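Local coordinates for protein L-methionine gamma-lyase (Fusobacterium nucleatum subsp. nucleatum, PDB 6LXU) that belongs to the Cys/Met metabolism family of pyridoxal-phosphate-dependent enzymes, forms a tetramer and carries its cofactor covalently on a lysine, at residues M147-T151 with I175-N179; D105-K111 with E131-T137; T35-F40 with Y57-R61; T60-N64 with R236-K241. All coordinates share one frame; numbering follows the deposited sequence. Where two conformers were deposited one is given.

Contact 1. Residues M147-T151 with I175-N179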
loop_
_atom_site.group_PDB
_atom_site.type_symbol
_atom_site.label_atom_id
_atom_site.label_comp_id
_atom_site.label_asym_id
_atom_site.label_seq_id
_atom_site.Cartn_x
_atom_site.Cartn_y
_atom_site.Cartn_z
ATOM N N MET A 147 -37.151 -23.616 -18.839
ATOM C CA MET A 147 -36.119 -24.653 -18.833
ATOM C C MET A 147 -36.089 -25.411 -20.155
ATOM O O MET A 147 -37.150 -25.759 -20.696
ATOM C CB MET A 147 -36.329 -25.649 -17.681
ATOM C CG MET A 147 -36.051 -25.086 -16.289
ATOM S SD MET A 147 -34.343 -24.588 -15.989
ATOM C CE MET A 147 -33.488 -26.150 -16.185
ATOM N N LYS A 148 -34.887 -25.660 -20.667
ATOM C CA LYS A 148 -34.687 -26.453 -21.884
ATOM C C LYS A 148 -33.610 -27.481 -21.637
ATOM O O LYS A 148 -32.845 -27.388 -20.664
ATOM C CB LYS A 148 -34.290 -25.553 -23.053
ATOM C CG LYS A 148 -35.318 -24.487 -23.356
ATOM C CD LYS A 148 -35.173 -23.931 -24.757
ATOM C CE LYS A 148 -33.882 -23.156 -24.925
ATOM N NZ LYS A 148 -33.728 -22.662 -26.316
ATOM N N LYS A 149 -33.506 -28.462 -22.531
ATOM C CA LYS A 149 -32.487 -29.485 -22.405
ATOM C C LYS A 149 -31.069 -28.896 -22.339
ATOM O O LYS A 149 -30.220 -29.426 -21.638
ATOM C CB LYS A 149 -32.570 -30.474 -23.568
ATOM C CG LYS A 149 -31.674 -31.687 -23.398
ATOM C CD LYS A 149 -31.862 -32.683 -24.531
ATOM C CE LYS A 149 -31.165 -33.999 -24.234
ATOM N NZ LYS A 149 -31.873 -34.795 -23.190
ATOM N N ASN A 150 -30.837 -27.825 -23.098
ATOM C CA ASN A 150 -29.525 -27.170 -23.152
ATOM C C ASN A 150 -29.362 -26.010 -22.157
ATOM O O ASN A 150 -28.384 -25.262 -22.257
ATOM C CB ASN A 150 -29.207 -26.699 -24.585
ATOM C CG ASN A 150 -30.138 -25.620 -25.066
ATOM O OD1 ASN A 150 -31.330 -25.639 -24.766
ATOM N ND2 ASN A 150 -29.609 -24.665 -25.816
ATOM N N THR A 151 -30.285 -25.844 -21.204
ATOM C CA THR A 151 -30.098 -24.856 -20.128
ATOM C C THR A 151 -28.931 -25.275 -19.264
ATOM O O THR A 151 -28.957 -26.307 -18.603
ATOM C CB THR A 151 -31.361 -24.681 -19.287
ATOM O OG1 THR A 151 -32.437 -24.337 -20.160
ATOM C CG2 THR A 151 -31.171 -23.567 -18.237
ATOM N N ILE A 175 -36.129 -26.443 -9.232
ATOM C CA ILE A 175 -36.602 -26.387 -10.625
ATOM C C ILE A 175 -35.435 -26.529 -11.589
ATOM O O ILE A 175 -35.476 -27.319 -12.533
ATOM C CB ILE A 175 -37.381 -25.091 -10.899
ATOM C CG1 ILE A 175 -38.682 -25.111 -10.092
ATOM C CG2 ILE A 175 -37.674 -24.904 -12.389
ATOM C CD1 ILE A 175 -39.348 -23.776 -9.958
ATOM N N ALA A 176 -34.375 -25.750 -11.367
ATOM C CA ALA A 176 -33.190 -25.824 -12.230
ATOM C C ALA A 176 -32.602 -27.230 -12.294
ATOM O O ALA A 176 -32.219 -27.708 -13.367
ATOM C CB ALA A 176 -32.140 -24.841 -11.737
ATOM N N HIS A 177 -32.544 -27.881 -11.137
ATOM C CA HIS A 177 -31.894 -29.168 -11.018
ATOM C C HIS A 177 -32.709 -30.350 -11.553
ATOM O O HIS A 177 -32.199 -31.466 -11.572
ATOM C CB HIS A 177 -31.451 -29.404 -9.582
ATOM C CG HIS A 177 -30.281 -28.549 -9.185
ATOM N ND1 HIS A 177 -30.105 -28.076 -7.903
ATOM C CD2 HIS A 177 -29.242 -28.067 -9.914
ATOM C CE1 HIS A 177 -28.995 -27.358 -7.858
ATOM N NE2 HIS A 177 -28.453 -27.336 -9.058
ATOM N N THR A 178 -33.905 -30.086 -12.062
ATOM C CA THR A 178 -34.612 -31.104 -12.853
ATOM C C THR A 178 -33.841 -31.427 -14.133
ATOM O O THR A 178 -34.034 -32.503 -14.708
ATOM C CB THR A 178 -36.051 -30.699 -13.216
ATOM O OG1 THR A 178 -36.056 -29.511 -14.009
ATOM C CG2 THR A 178 -36.904 -30.492 -11.973
ATOM N N ASN A 179 -32.984 -30.509 -14.599
ATOM C CA ASN A 179 -32.043 -30.805 -15.668
ATOM C C ASN A 179 -30.690 -31.116 -15.017
ATOM O O ASN A 179 -30.116 -30.240 -14.364
ATOM C CB ASN A 179 -31.967 -29.598 -16.603
ATOM C CG ASN A 179 -31.030 -29.814 -17.779
ATOM O OD1 ASN A 179 -30.048 -30.542 -17.687
ATOM N ND2 ASN A 179 -31.345 -29.168 -18.888
HETATM O O HOH W 1 -29.215 -32.079 -19.858
#
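The loop M147-T151 meets the end of helix 169-176 and the turn after it, I175-N179, with K149 CA 6.9 Å from N179 CA; each segment holds a type I beta turn, one from K148 to T151 and the other from A176 to N179. The amide of N179 reaches across to the first turn: CG stands opposite the backbone N (chi1 -179°), which carries ND2 to the carbonyl oxygens of K148 and K149. The bond from N179 ND2 to K149 O, 3.0 Å long, is fairly straight and lies in the plane of the donor amide, yet it arrives from well above the carbonyl plane of K149; the one to K148 O is short but bent, and weak. At the other end of the amide, N179 OD1 accepts from a water at 2.8 Å, which also donates weakly to K149 O, and from the backbone N of N181. These loops carry the chain from helices 140-146 and 169-176 back to the neighbouring parallel strands 151-157 and 183-187, part of the alternating beta-alpha topology of the large fold-type I domain. M147, the first residue past helix 140-146, bends at chi2 and chi3, which brings its thioether over the end of helix 169-176. Its CE sits 3.5 Å from A176 O and also touches N179 CB, while M147 CG meets I175 CG2 at 4.2 Å. Just ahead of the second turn, I175 O accepts from both T178 N and T178 OG1, the hydroxyl at 2.7 Å. K148 N donates to T151 OG1 over 2.8 Å.

Contact 2. Residues D105-K111 with E131-T137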
loop_
_atom_site.group_PDB
_atom_site.type_symbol
_atom_site.label_atom_id
_atom_site.label_comp_id
_atom_site.label_asym_id
_atom_site.label_seq_id
_atom_site.Cartn_x
_atom_site.Cartn_y
_atom_site.Cartn_z
ATOM N N ASP A 105 -25.260 -23.225 -25.576
ATOM C CA ASP A 105 -25.885 -23.352 -24.267
ATOM C C ASP A 105 -26.966 -22.300 -24.118
ATOM O O ASP A 105 -27.008 -21.295 -24.830
ATOM C CB ASP A 105 -24.877 -23.155 -23.120
ATOM C CG ASP A 105 -23.960 -24.325 -22.900
ATOM O OD1 ASP A 105 -24.202 -25.412 -23.481
ATOM O OD2 ASP A 105 -23.004 -24.181 -22.103
ATOM N N HIS A 106 -27.816 -22.531 -23.117
ATOM C CA HIS A 106 -28.914 -21.653 -22.763
ATOM C C HIS A 106 -28.819 -21.240 -21.280
ATOM O O HIS A 106 -28.347 -22.004 -20.431
ATOM C CB HIS A 106 -30.243 -22.367 -23.085
ATOM C CG HIS A 106 -31.484 -21.621 -22.702
ATOM N ND1 HIS A 106 -32.344 -22.085 -21.726
ATOM C CD2 HIS A 106 -32.047 -20.490 -23.189
ATOM C CE1 HIS A 106 -33.366 -21.261 -21.618
ATOM N NE2 HIS A 106 -33.223 -20.293 -22.504
ATOM N N VAL A 107 -29.279 -20.022 -21.016
ATOM C CA VAL A 107 -29.294 -19.430 -19.676
ATOM C C VAL A 107 -30.706 -18.934 -19.395
ATOM O O VAL A 107 -31.316 -18.289 -20.251
ATOM C CB VAL A 107 -28.317 -18.233 -19.579
ATOM C CG1 VAL A 107 -28.426 -17.532 -18.224
ATOM C CG2 VAL A 107 -26.895 -18.687 -19.862
ATOM N N VAL A 108 -31.210 -19.246 -18.198
ATOM C CA VAL A 108 -32.430 -18.653 -17.679
ATOM C C VAL A 108 -32.057 -17.696 -16.563
ATOM O O VAL A 108 -31.344 -18.087 -15.629
ATOM C CB VAL A 108 -33.414 -19.710 -17.136
ATOM C CG1 VAL A 108 -34.638 -19.061 -16.492
ATOM C CG2 VAL A 108 -33.831 -20.663 -18.244
ATOM N N THR A 109 -32.542 -16.474 -16.638
ATOM C CA THR A 109 -32.255 -15.484 -15.602
ATOM C C THR A 109 -33.390 -14.466 -15.516
ATOM O O THR A 109 -34.444 -14.633 -16.155
ATOM C CB THR A 109 -30.855 -14.852 -15.812
ATOM O OG1 THR A 109 -30.486 -14.123 -14.635
ATOM C CG2 THR A 109 -30.828 -13.917 -17.010
ATOM N N ASP A 110 -33.206 -13.438 -14.696
ATOM C CA ASP A 110 -34.239 -12.444 -14.447
ATOM C C ASP A 110 -33.929 -11.176 -15.226
ATOM O O ASP A 110 -32.775 -10.894 -15.517
ATOM C CB ASP A 110 -34.304 -12.158 -12.943
ATOM C CG ASP A 110 -35.653 -11.617 -12.506
ATOM O OD1 ASP A 110 -35.950 -10.436 -12.810
ATOM O OD2 ASP A 110 -36.415 -12.360 -11.860
ATOM N N LYS A 111 -34.947 -10.407 -15.599
ATOM C CA LYS A 111 -34.683 -9.026 -16.085
ATOM C C LYS A 111 -34.164 -8.066 -14.989
ATOM O O LYS A 111 -33.446 -7.099 -15.288
ATOM C CB LYS A 111 -35.884 -8.430 -16.837
ATOM C CG LYS A 111 -37.208 -8.360 -16.089
ATOM C CD LYS A 111 -38.383 -8.129 -17.043
ATOM C CE LYS A 111 -38.796 -9.385 -17.817
ATOM N NZ LYS A 111 -39.568 -10.350 -16.977
ATOM N N GLU A 131 -27.688 -18.589 -25.777
ATOM C CA GLU A 131 -29.099 -18.196 -25.761
ATOM C C GLU A 131 -29.456 -17.773 -24.341
ATOM O O GLU A 131 -29.140 -18.508 -23.409
ATOM C CB GLU A 131 -29.986 -19.402 -26.135
ATOM C CG GLU A 131 -29.670 -20.065 -27.477
ATOM C CD GLU A 131 -30.236 -21.476 -27.625
ATOM O OE1 GLU A 131 -31.069 -21.908 -26.798
ATOM O OE2 GLU A 131 -29.846 -22.165 -28.591
ATOM N N VAL A 132 -30.122 -16.641 -24.176
ATOM C CA VAL A 132 -30.526 -16.185 -22.843
ATOM C C VAL A 132 -32.007 -15.854 -22.847
ATOM O O VAL A 132 -32.480 -15.125 -23.716
ATOM C CB VAL A 132 -29.704 -14.963 -22.371
ATOM C CG1 VAL A 132 -30.078 -14.594 -20.936
ATOM C CG2 VAL A 132 -28.207 -15.240 -22.475
ATOM N N THR A 133 -32.736 -16.419 -21.887
ATOM C CA THR A 133 -34.137 -16.092 -21.669
ATOM C C THR A 133 -34.270 -15.347 -20.343
ATOM O O THR A 133 -33.811 -15.837 -19.296
ATOM C CB THR A 133 -35.008 -17.356 -21.624
ATOM O OG1 THR A 133 -34.835 -18.095 -22.837
ATOM C CG2 THR A 133 -36.485 -17.002 -21.478
ATOM N N PHE A 134 -34.888 -14.175 -20.391
ATOM C CA PHE A 134 -35.162 -13.368 -19.215
ATOM C C PHE A 134 -36.609 -13.576 -18.812
ATOM O O PHE A 134 -37.523 -13.348 -19.615
ATOM C CB PHE A 134 -34.924 -11.897 -19.514
ATOM C CG PHE A 134 -33.509 -11.587 -19.890
ATOM C CD1 PHE A 134 -32.526 -11.454 -18.909
ATOM C CD2 PHE A 134 -33.145 -11.452 -21.222
ATOM C CE1 PHE A 134 -31.213 -11.176 -19.253
ATOM C CE2 PHE A 134 -31.828 -11.170 -21.566
ATOM C CZ PHE A 134 -30.865 -11.033 -20.581
ATOM N N VAL A 135 -36.810 -14.025 -17.576
ATOM C CA VAL A 135 -38.149 -14.274 -17.030
ATOM C C VAL A 135 -38.291 -13.588 -15.677
ATOM O O VAL A 135 -37.327 -13.021 -15.140
ATOM C CB VAL A 135 -38.428 -15.786 -16.866
ATOM C CG1 VAL A 135 -38.185 -16.534 -18.163
ATOM C CG2 VAL A 135 -37.586 -16.413 -15.753
ATOM N N ASP A 136 -39.501 -13.620 -15.133
ATOM C CA ASP A 136 -39.730 -13.213 -13.759
ATOM C C ASP A 136 -39.461 -14.413 -12.865
ATOM O O ASP A 136 -40.302 -15.304 -12.742
ATOM C CB ASP A 136 -41.177 -12.744 -13.591
ATOM C CG ASP A 136 -41.499 -12.290 -12.176
ATOM O OD1 ASP A 136 -40.595 -12.322 -11.307
ATOM O OD2 ASP A 136 -42.658 -11.884 -11.932
ATOM N N THR A 137 -38.281 -14.437 -12.236
ATOM C CA THR A 137 -37.921 -15.580 -11.398
ATOM C C THR A 137 -38.655 -15.627 -10.043
ATOM O O THR A 137 -38.502 -16.599 -9.306
ATOM C CB THR A 137 -36.395 -15.724 -11.199
ATOM O OG1 THR A 137 -35.862 -14.581 -10.512
ATOM C CG2 THR A 137 -35.685 -15.910 -12.533
#
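H106 and T133 join across two parallel strands, H106 NE2 lying 2.7 Å from T133 OG1 in a nearly straight bond in which either atom could be the donor. The hydroxyl sits at the edge of the imidazole, near its plane, and the other ring nitrogen, ND1, is hydrogen-bonded to T151 OG1 of the next strand. Between the backbones five bonds alternate: E131 N to D105 O, V107 N to E131 O, T133 N to V107 O (2.9 Å), T109 N to T133 O, and V135 N to T109 O (2.8 Å). Beyond them D110 OD2 accepts twice from T137. The hydroxyl OG1 comes at 2.7 Å on the anti lone pair, while the backbone N, at 2.8 Å, approaches from above the carboxylate plane. K165 adds a salt bridge to D110 OD2 and another to D136 OD1, probably offsetting the closeness of the two acids; D136 OD1 is also bonded to S138 OG. D110 O, in contrast, is buried without a partner; F134 CD1 lies 3.4 Å from it, at the ring edge. T109 CG2 packs alongside F134 CD1, and T109 OG1 bonds to Y155 O. With helix 115-125 between them, strands 106-110 and 131-135 form a parallel beta-alpha-beta crossover at one edge of the large domain's mixed sheet.

Contact 3. Residues T35-F40 with Y57-R61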
loop_
_atom_site.group_PDB
_atom_site.type_symbol
_atom_site.label_atom_id
_atom_site.label_comp_id
_atom_site.label_asym_id
_atom_site.label_seq_id
_atom_site.Cartn_x
_atom_site.Cartn_y
_atom_site.Cartn_z
ATOM N N THR A 35 3.849 -9.654 -4.976
ATOM C CA THR A 35 4.797 -10.306 -5.873
ATOM C C THR A 35 4.069 -10.736 -7.119
ATOM O O THR A 35 2.878 -11.051 -7.066
ATOM C CB THR A 35 5.475 -11.518 -5.204
ATOM O OG1 THR A 35 6.641 -11.862 -5.955
ATOM C CG2 THR A 35 4.560 -12.732 -5.065
ATOM N N SER A 36 4.776 -10.759 -8.249
ATOM C CA SER A 36 4.241 -11.402 -9.452
ATOM C C SER A 36 4.601 -12.885 -9.454
ATOM O O SER A 36 3.753 -13.726 -9.728
ATOM C CB SER A 36 4.780 -10.735 -10.710
ATOM O OG SER A 36 6.189 -10.767 -10.731
ATOM N N THR A 37 5.851 -13.196 -9.141
ATOM C CA THR A 37 6.362 -14.548 -9.309
ATOM C C THR A 37 6.967 -15.086 -8.039
ATOM O O THR A 37 7.077 -14.388 -7.025
ATOM C CB THR A 37 7.318 -14.590 -10.502
ATOM O OG1 THR A 37 7.503 -15.957 -10.892
ATOM C CG2 THR A 37 8.657 -13.922 -10.230
ATOM N N PHE A 38 7.321 -16.370 -8.101
ATOM C CA PHE A 38 7.770 -17.150 -6.956
ATOM C C PHE A 38 8.997 -17.938 -7.382
ATOM O O PHE A 38 9.087 -18.428 -8.520
ATOM C CB PHE A 38 6.675 -18.098 -6.483
ATOM C CG PHE A 38 5.456 -17.389 -5.966
ATOM C CD1 PHE A 38 4.511 -16.848 -6.834
ATOM C CD2 PHE A 38 5.254 -17.243 -4.607
ATOM C CE1 PHE A 38 3.402 -16.172 -6.359
ATOM C CE2 PHE A 38 4.129 -16.597 -4.127
ATOM C CZ PHE A 38 3.209 -16.042 -5.008
ATOM N N ILE A 39 9.949 -18.064 -6.483
ATOM C CA ILE A 39 11.199 -18.731 -6.826
ATOM C C ILE A 39 11.190 -20.178 -6.362
ATOM O O ILE A 39 10.634 -20.509 -5.317
ATOM C CB ILE A 39 12.440 -17.963 -6.336
ATOM C CG1 ILE A 39 12.586 -17.964 -4.830
ATOM C CG2 ILE A 39 12.430 -16.539 -6.872
ATOM C CD1 ILE A 39 13.895 -17.333 -4.405
ATOM N N PHE A 40 11.821 -21.035 -7.155
ATOM C CA PHE A 40 11.956 -22.451 -6.833
ATOM C C PHE A 40 13.347 -22.729 -6.292
ATOM O O PHE A 40 14.309 -22.102 -6.687
ATOM C CB PHE A 40 11.707 -23.293 -8.079
ATOM C CG PHE A 40 10.442 -22.941 -8.800
ATOM C CD1 PHE A 40 9.209 -23.067 -8.164
ATOM C CD2 PHE A 40 10.470 -22.474 -10.096
ATOM C CE1 PHE A 40 8.039 -22.743 -8.821
ATOM C CE2 PHE A 40 9.297 -22.150 -10.751
ATOM C CZ PHE A 40 8.079 -22.286 -10.112
ATOM N N TYR A 57 3.461 -22.187 -4.603
ATOM C CA TYR A 57 3.052 -21.158 -5.555
ATOM C C TYR A 57 3.968 -21.078 -6.758
ATOM O O TYR A 57 5.098 -21.574 -6.763
ATOM C CB TYR A 57 2.928 -19.810 -4.818
ATOM C CG TYR A 57 1.789 -19.842 -3.820
ATOM C CD1 TYR A 57 0.518 -19.486 -4.212
ATOM C CD2 TYR A 57 1.969 -20.289 -2.511
ATOM C CE1 TYR A 57 -0.552 -19.540 -3.335
ATOM C CE2 TYR A 57 0.901 -20.355 -1.626
ATOM C CZ TYR A 57 -0.361 -19.992 -2.046
ATOM O OH TYR A 57 -1.430 -20.061 -1.184
ATOM N N ILE A 58 3.437 -20.461 -7.807
ATOM C CA ILE A 58 4.115 -20.301 -9.097
ATOM C C ILE A 58 4.072 -18.848 -9.580
ATOM O O ILE A 58 5.098 -18.291 -9.945
ATOM C CB ILE A 58 3.509 -21.242 -10.158
ATOM C CG1 ILE A 58 3.726 -22.721 -9.772
ATOM C CG2 ILE A 58 4.093 -20.945 -11.538
ATOM C CD1 ILE A 58 2.993 -23.688 -10.674
ATOM N N TYR A 59 2.882 -18.256 -9.609
ATOM C CA TYR A 59 2.697 -16.957 -10.263
ATOM C C TYR A 59 1.354 -16.415 -9.826
ATOM O O TYR A 59 0.380 -17.154 -9.774
ATOM C CB TYR A 59 2.719 -17.150 -11.769
ATOM C CG TYR A 59 2.660 -15.911 -12.616
ATOM C CD1 TYR A 59 3.766 -15.106 -12.753
ATOM C CD2 TYR A 59 1.523 -15.591 -13.346
ATOM C CE1 TYR A 59 3.752 -14.005 -13.589
ATOM C CE2 TYR A 59 1.484 -14.493 -14.188
ATOM C CZ TYR A 59 2.614 -13.714 -14.319
ATOM O OH TYR A 59 2.647 -12.650 -15.190
ATOM N N THR A 60 1.291 -15.125 -9.512
ATOM C CA THR A 60 0.115 -14.575 -8.839
ATOM C C THR A 60 -1.183 -14.697 -9.626
ATOM O O THR A 60 -2.233 -14.841 -9.015
ATOM C CB THR A 60 0.413 -13.144 -8.375
ATOM O OG1 THR A 60 1.333 -13.275 -7.290
ATOM C CG2 THR A 60 -0.821 -12.370 -7.908
ATOM N N ARG A 61 -1.151 -14.706 -10.975
ATOM C CA ARG A 61 -2.402 -14.944 -11.707
ATOM C C ARG A 61 -3.018 -16.311 -11.374
ATOM O O ARG A 61 -4.242 -16.439 -11.355
ATOM C CB ARG A 61 -2.220 -14.768 -13.219
ATOM C CG ARG A 61 -3.454 -15.106 -14.067
ATOM C CD ARG A 61 -3.559 -14.307 -15.381
ATOM N NE ARG A 61 -2.301 -14.282 -16.117
ATOM C CZ ARG A 61 -1.777 -15.323 -16.770
ATOM N NH1 ARG A 61 -2.441 -16.477 -16.859
ATOM N NH2 ARG A 61 -0.577 -15.225 -17.314
HETATM O O HOH W 2 7.705 -19.145 -10.769
#
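F38 packs against Y57 where T35-F40 and Y57-R61 run in roughly opposite directions, in the N-terminal part of a fold-type I enzyme that extends onto a neighbouring subunit. Y59 OH and R61 NE hydrogen-bond there to the lysine-bound cofactor (LLP) of the second subunit, and T37 OG1 to V340 O of that subunit. From F38 CB, 3.8 Å from I58 O, the side chain points toward the other segment with CG opposite its own carbonyl carbon (chi1 -64°). One face of the ring rests on Y57 CB, which stands 3.5 Å from the ring centroid and only 12° off its normal, a CH-pi contact over the centre. Along one flank CD1 meets I58 C at 3.4 Å and CE1 lies near T60 OG1; along the other, CD2 and CE2 both touch Y57 CB. CZ, at the tip, reaches between Y57 CB and T60 OG1. The F38 and Y57 rings are near parallel, but so far slid apart that they hardly overlap. Past the aromatic pair, T60 N donates to S36 O at 2.8 Å, and T60 OG1 donates to T35 O at 2.7 Å from above the carbonyl plane. The direct bond from F38 N to I58 O is long and weak. A water supplies a second link there, donating to F38 O at 2.7 Å and to I58 O at 2.9 Å.

Contact 4. Residues T60-N64 with R236-K241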
loop_
_atom_site.group_PDB
_atom_site.type_symbol
_atom_site.label_atom_id
_atom_site.label_comp_id
_atom_site.label_asym_id
_atom_site.label_seq_id
_atom_site.Cartn_x
_atom_site.Cartn_y
_atom_site.Cartn_z
ATOM N N THR A 60 1.291 -15.125 -9.512
ATOM C CA THR A 60 0.115 -14.575 -8.839
ATOM C C THR A 60 -1.183 -14.697 -9.626
ATOM O O THR A 60 -2.233 -14.841 -9.015
ATOM C CB THR A 60 0.413 -13.144 -8.375
ATOM O OG1 THR A 60 1.333 -13.275 -7.290
ATOM C CG2 THR A 60 -0.821 -12.370 -7.908
ATOM N N ARG A 61 -1.151 -14.706 -10.975
ATOM C CA ARG A 61 -2.402 -14.944 -11.707
ATOM C C ARG A 61 -3.018 -16.311 -11.374
ATOM O O ARG A 61 -4.242 -16.439 -11.355
ATOM C CB ARG A 61 -2.220 -14.768 -13.219
ATOM C CG ARG A 61 -3.454 -15.106 -14.067
ATOM C CD ARG A 61 -3.559 -14.307 -15.381
ATOM N NE ARG A 61 -2.301 -14.282 -16.117
ATOM C CZ ARG A 61 -1.777 -15.323 -16.770
ATOM N NH1 ARG A 61 -2.441 -16.477 -16.859
ATOM N NH2 ARG A 61 -0.577 -15.225 -17.314
ATOM N N LEU A 62 -2.173 -17.308 -11.106
ATOM C CA LEU A 62 -2.646 -18.642 -10.687
ATOM C C LEU A 62 -3.118 -18.668 -9.243
ATOM O O LEU A 62 -4.103 -19.360 -8.925
ATOM C CB LEU A 62 -1.553 -19.688 -10.873
ATOM C CG LEU A 62 -1.055 -19.902 -12.297
ATOM C CD1 LEU A 62 0.108 -20.884 -12.332
ATOM C CD2 LEU A 62 -2.166 -20.358 -13.214
ATOM N N GLY A 63 -2.431 -17.938 -8.372
ATOM C CA GLY A 63 -2.724 -17.918 -6.949
ATOM C C GLY A 63 -1.614 -17.228 -6.199
ATOM O O GLY A 63 -0.507 -17.104 -6.694
ATOM N N ASN A 64 -1.932 -16.781 -4.980
ATOM C CA ASN A 64 -1.013 -15.990 -4.173
ATOM C C ASN A 64 -1.380 -16.240 -2.708
ATOM O O ASN A 64 -2.554 -16.330 -2.401
ATOM C CB ASN A 64 -1.191 -14.504 -4.556
ATOM C CG ASN A 64 -0.397 -13.556 -3.690
ATOM O OD1 ASN A 64 -0.727 -13.332 -2.526
ATOM N ND2 ASN A 64 0.657 -12.968 -4.260
ATOM N N ARG A 236 -10.852 -21.123 -11.767
ATOM C CA ARG A 236 -9.513 -20.577 -11.575
ATOM C C ARG A 236 -8.619 -20.773 -12.793
ATOM O O ARG A 236 -7.980 -19.826 -13.263
ATOM C CB ARG A 236 -8.834 -21.219 -10.362
ATOM C CG ARG A 236 -7.421 -20.728 -10.093
ATOM C CD ARG A 236 -6.743 -21.540 -9.001
ATOM N NE ARG A 236 -7.433 -21.387 -7.732
ATOM C CZ ARG A 236 -7.274 -20.385 -6.873
ATOM N NH1 ARG A 236 -6.372 -19.421 -7.107
ATOM N NH2 ARG A 236 -7.996 -20.362 -5.766
ATOM N N PHE A 237 -8.518 -22.013 -13.263
ATOM C CA PHE A 237 -7.534 -22.359 -14.278
ATOM C C PHE A 237 -7.997 -22.182 -15.716
ATOM O O PHE A 237 -7.179 -22.333 -16.626
ATOM C CB PHE A 237 -7.005 -23.782 -14.037
ATOM C CG PHE A 237 -6.227 -23.933 -12.745
ATOM C CD1 PHE A 237 -5.163 -23.088 -12.429
ATOM C CD2 PHE A 237 -6.558 -24.923 -11.833
ATOM C CE1 PHE A 237 -4.441 -23.241 -11.247
ATOM C CE2 PHE A 237 -5.832 -25.084 -10.662
ATOM C CZ PHE A 237 -4.781 -24.243 -10.365
ATOM N N VAL A 238 -9.269 -21.854 -15.923
ATOM C CA VAL A 238 -9.793 -21.538 -17.250
ATOM C C VAL A 238 -10.280 -20.093 -17.277
ATOM O O VAL A 238 -9.669 -19.228 -17.943
ATOM C CB VAL A 238 -10.893 -22.529 -17.693
ATOM C CG1 VAL A 238 -11.426 -22.149 -19.068
ATOM C CG2 VAL A 238 -10.356 -23.961 -17.698
ATOM N N GLY A 239 -11.350 -19.816 -16.548
ATOM C CA GLY A 239 -11.976 -18.497 -16.571
ATOM C C GLY A 239 -11.036 -17.382 -16.168
ATOM O O GLY A 239 -10.804 -16.437 -16.937
ATOM N N LEU A 240 -10.475 -17.486 -14.980
ATOM C CA LEU A 240 -9.560 -16.462 -14.474
ATOM C C LEU A 240 -8.230 -16.475 -15.216
ATOM O O LEU A 240 -7.746 -15.429 -15.669
ATOM C CB LEU A 240 -9.344 -16.652 -12.973
ATOM C CG LEU A 240 -8.274 -15.784 -12.301
ATOM C CD1 LEU A 240 -8.534 -14.290 -12.448
ATOM C CD2 LEU A 240 -8.176 -16.144 -10.826
ATOM N N LYS A 241 -7.628 -17.650 -15.372
ATOM C CA LYS A 241 -6.280 -17.736 -15.918
ATOM C C LYS A 241 -6.187 -17.163 -17.333
ATOM O O LYS A 241 -5.235 -16.441 -17.656
ATOM C CB LYS A 241 -5.781 -19.194 -15.939
ATOM C CG LYS A 241 -4.308 -19.322 -16.300
ATOM C CD LYS A 241 -3.810 -20.759 -16.236
ATOM C CE LYS A 241 -4.155 -21.569 -17.475
ATOM N NZ LYS A 241 -3.186 -21.315 -18.574
HETATM O O HOH W 3 -5.403 -18.483 -12.859
#
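L62 is gripped at its carbonyl by R236 and packed at its side chain against K241 and F237, the close part of the meeting between T60-N64 and the helical residues R236-K241. R236 NH1 donates to L62 O over 2.9 Å at 154°, with the oxygen at the edge of the guanidinium and near its plane. The bend at chi3 (-64°) turns the R236 head toward that oxygen, while its NH2 keeps a salt bridge with E71. The L62 and K241 side chains lie side by side, pointing the same way; how closely L62 CD2 approaches K241 CD is doubtful, because the lysine has two conformers. The same L62 methyl touches the edge of the F237 ring, 4.1 Å from CD1.

The R61 side is held less directly. R61 NH1 lies 2.9 Å from K241 O, but the bond is strongly bent and weak, and the main partner of this arginine is the LLP side chain of the second subunit. R61 O is joined to the helix through a water, which donates to it at 2.8 Å and to R236 O at 2.9 Å. L240 CD2 merely approaches R61 O, at 4.0 Å. The helix itself has a wider pi-type turn here, K241 N donating weakly to R236 O. Helix 229-244, which follows strand 223-227, lies beside the loop leading into helix 65-78, whose N-cap is N64 and which also carries E71.

Contacts 1 and 2 share the large domain's sheet region and touch through a hydroxyl-imidazole bond and the K148-E131 salt bridge. Contact 2 is a regular strand pairing at the sheet edge, contact 1 a pair of turns held by one amide and a thioether. Contacts 3 and 4 share T60 and R61 and lie about 11 Å apart between centres, both touching the second subunit. Contacts 1, 2 and 4 are partly buried; contact 3 is buried, irregular and aromatic, whereas contact 4 sets a loop on a helix through arginine-to-carbonyl bonds, a water and leucine packing. About 41 Å between the centres of contacts 1 and 3 separates the sheet region from the subunit-facing end.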